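Local coordinates for protein subtilase cytotoxin subunit A (Escherichia coli, PDB 2IY9) that acts as the protease subunit of an AB5 toxin, a subtilisin-family serine endopeptidase that cleaves the endoplasmic reticulum chaperone BiP and thereby kills the host cell, at residues A[194-198]-A[241-246]. Residues are numbered along the deposited sequence; the frame is centred on the assembly and turned at random.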
loop_
_atom_site.group_PDB
_atom_site.type_symbol
_atom_site.label_atom_id
_atom_site.label_comp_id
_atom_site.label_asym_id
_atom_site.label_seq_id
_atom_site.Cartn_x
_atom_site.Cartn_y
_atom_site.Cartn_z
ATOM N N GLN A 194 16.578 14.690 2.155
ATOM C CA GLN A 194 15.420 15.569 2.386
ATOM C C GLN A 194 14.269 15.393 1.389
ATOM O O GLN A 194 13.131 15.769 1.685
ATOM C CB GLN A 194 15.850 17.044 2.433
ATOM C CG GLN A 194 16.747 17.400 3.619
ATOM C CD GLN A 194 16.216 16.879 4.946
ATOM O OE1 GLN A 194 16.655 15.832 5.437
ATOM N NE2 GLN A 194 15.264 17.605 5.531
ATOM N N GLN A 195 14.568 14.832 0.220
ATOM C CA GLN A 195 13.562 14.674 -0.844
ATOM C C GLN A 195 12.928 13.272 -0.885
ATOM O O GLN A 195 11.901 13.072 -1.539
ATOM C CB GLN A 195 14.170 15.014 -2.211
ATOM C CG GLN A 195 14.683 16.464 -2.352
ATOM C CD GLN A 195 15.562 16.660 -3.585
ATOM O OE1 GLN A 195 16.436 15.833 -3.893
ATOM N NE2 GLN A 195 15.339 17.769 -4.298
ATOM N N ARG A 196 13.542 12.316 -0.195
ATOM C CA ARG A 196 13.063 10.929 -0.193
ATOM C C ARG A 196 11.861 10.768 0.713
ATOM O O ARG A 196 11.804 11.369 1.785
ATOM C CB ARG A 196 14.170 9.962 0.230
ATOM C CG ARG A 196 15.220 9.720 -0.846
ATOM C CD ARG A 196 16.321 8.848 -0.319
ATOM N NE ARG A 196 17.398 8.684 -1.291
ATOM C CZ ARG A 196 18.690 8.645 -0.978
ATOM N NH1 ARG A 196 19.086 8.779 0.286
ATOM N NH2 ARG A 196 19.585 8.486 -1.933
ATOM N N ILE A 197 10.905 9.954 0.278
ATOM C CA ILE A 197 9.657 9.774 1.025
ATOM C C ILE A 197 9.746 8.589 1.982
ATOM O O ILE A 197 10.169 7.493 1.593
ATOM C CB ILE A 197 8.441 9.637 0.074
ATOM C CG1 ILE A 197 8.321 10.898 -0.784
ATOM C CG2 ILE A 197 7.162 9.419 0.857
ATOM C CD1 ILE A 197 7.697 10.675 -2.122
ATOM N N TRP A 198 9.358 8.843 3.231
ATOM C CA TRP A 198 9.330 7.852 4.305
ATOM C C TRP A 198 7.888 7.356 4.501
ATOM O O TRP A 198 6.963 8.140 4.346
ATOM C CB TRP A 198 9.866 8.480 5.605
ATOM C CG TRP A 198 11.370 8.600 5.593
ATOM C CD1 TRP A 198 12.108 9.592 5.007
ATOM C CD2 TRP A 198 12.312 7.686 6.175
ATOM N NE1 TRP A 198 13.455 9.349 5.191
ATOM C CE2 TRP A 198 13.605 8.186 5.900
ATOM C CE3 TRP A 198 12.189 6.493 6.904
ATOM C CZ2 TRP A 198 14.768 7.531 6.326
ATOM C CZ3 TRP A 198 13.339 5.849 7.334
ATOM C CH2 TRP A 198 14.618 6.360 7.028
ATOM N N ARG A 241 8.681 7.325 -9.126
ATOM C CA ARG A 241 10.067 7.253 -8.673
ATOM C C ARG A 241 10.567 5.813 -8.822
ATOM O O ARG A 241 9.760 4.867 -8.942
ATOM C CB ARG A 241 10.188 7.730 -7.231
ATOM C CG ARG A 241 10.129 9.219 -7.120
ATOM C CD ARG A 241 10.403 9.714 -5.717
ATOM N NE ARG A 241 10.469 11.173 -5.728
ATOM C CZ ARG A 241 10.639 11.939 -4.663
ATOM N NH1 ARG A 241 10.776 11.404 -3.454
ATOM N NH2 ARG A 241 10.679 13.256 -4.814
ATOM N N PHE A 242 11.887 5.642 -8.845
ATOM C CA PHE A 242 12.476 4.342 -9.148
ATOM C C PHE A 242 13.890 4.206 -8.587
ATOM O O PHE A 242 14.494 5.178 -8.119
ATOM C CB PHE A 242 12.494 4.090 -10.668
ATOM C CG PHE A 242 13.442 4.991 -11.434
ATOM C CD1 PHE A 242 14.765 4.601 -11.671
ATOM C CD2 PHE A 242 13.012 6.213 -11.926
ATOM C CE1 PHE A 242 15.654 5.435 -12.378
ATOM C CE2 PHE A 242 13.883 7.048 -12.655
ATOM C CZ PHE A 242 15.204 6.664 -12.873
ATOM N N GLY A 243 14.408 2.985 -8.645
ATOM C CA GLY A 243 15.796 2.750 -8.283
ATOM C C GLY A 243 15.989 1.419 -7.614
ATOM O O GLY A 243 15.389 1.144 -6.570
ATOM N N ASN A 244 16.827 0.587 -8.229
ATOM C CA ASN A 244 17.214 -0.680 -7.643
ATOM C C ASN A 244 17.695 -0.474 -6.204
ATOM O O ASN A 244 18.415 0.487 -5.916
ATOM C CB ASN A 244 18.292 -1.346 -8.494
ATOM C CG ASN A 244 18.569 -2.764 -8.066
ATOM O OD1 ASN A 244 19.241 -3.000 -7.066
ATOM N ND2 ASN A 244 18.047 -3.718 -8.816
ATOM N N ASN A 245 17.259 -1.364 -5.314
ATOM C CA ASN A 245 17.552 -1.301 -3.867
ATOM C C ASN A 245 16.739 -0.258 -3.067
ATOM O O ASN A 245 16.887 -0.152 -1.843
ATOM C CB ASN A 245 19.058 -1.142 -3.598
ATOM C CG ASN A 245 19.503 -1.868 -2.340
ATOM O OD1 ASN A 245 20.361 -1.379 -1.596
ATOM N ND2 ASN A 245 18.925 -3.041 -2.093
ATOM N N TRP A 246 15.886 0.500 -3.764
ATOM C CA TRP A 246 14.973 1.448 -3.118
ATOM C C TRP A 246 13.493 1.176 -3.446
ATOM O O TRP A 246 12.614 1.900 -2.981
ATOM C CB TRP A 246 15.334 2.889 -3.491
ATOM C CG TRP A 246 16.686 3.298 -3.012
ATOM C CD1 TRP A 246 17.886 3.075 -3.636
ATOM C CD2 TRP A 246 16.982 4.002 -1.803
ATOM N NE1 TRP A 246 18.915 3.607 -2.886
ATOM C CE2 TRP A 246 18.387 4.180 -1.756
ATOM C CE3 TRP A 246 16.199 4.492 -0.748
ATOM C CZ2 TRP A 246 19.024 4.826 -0.690
ATOM C CZ3 TRP A 246 16.834 5.151 0.309
ATOM C CH2 TRP A 246 18.236 5.314 0.322
HETATM O O HOH W 1 10.868 15.810 -3.436
HETATM O O HOH W 2 11.133 8.581 -2.529
#
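NH1 of Arg-241 donates to the backbone O of Gln-195 at 2.8 Å, with an N-H...O angle of 154° and the oxygen a little out of the guanidinium plane. The arginine chain is extended from CG to NE (chi2 -174°), which carries its guanidinium across to that carbonyl. CD1 of Ile-197 rests 3.4 Å from NH1 of Arg-241, the two side chains crossing at about a right angle. Arg-196 puts the same flat cation to a different use, laying its guanidinium over a face of the Trp-246 indole, the planes 24° apart. The stack is off-centre, a cation-pi contact with CZ of Arg-196 4.1 Å from the centroid of the six-membered ring of Trp-246. CH2 of Trp-246 is the closest ring atom, 3.6 Å from NH1 of Arg-196.

In-plane waters extend the grip of Arg-241: one accepts from NH2, while the other accepts from NH1 and from the backbone N of Ile-197, bridging the loops. A salt bridge from NH2 to Asp-184 anchors the group further. NE of Arg-196 is held by the carbonyl of Ile-188, and His-203 stacks on Trp-246.

The contact ties the loop following strand 176-180 to that preceding strand 249-252, with the Ile-197 side chain about 9 Å from that of Ser-272, probably part of the charge relay system. Asp-184 probably offsets the buried charge of Arg-241, which also has Lys-154 close by, while the charge of Arg-196 is probably shared between the indole face and the carbonyl of Ile-188.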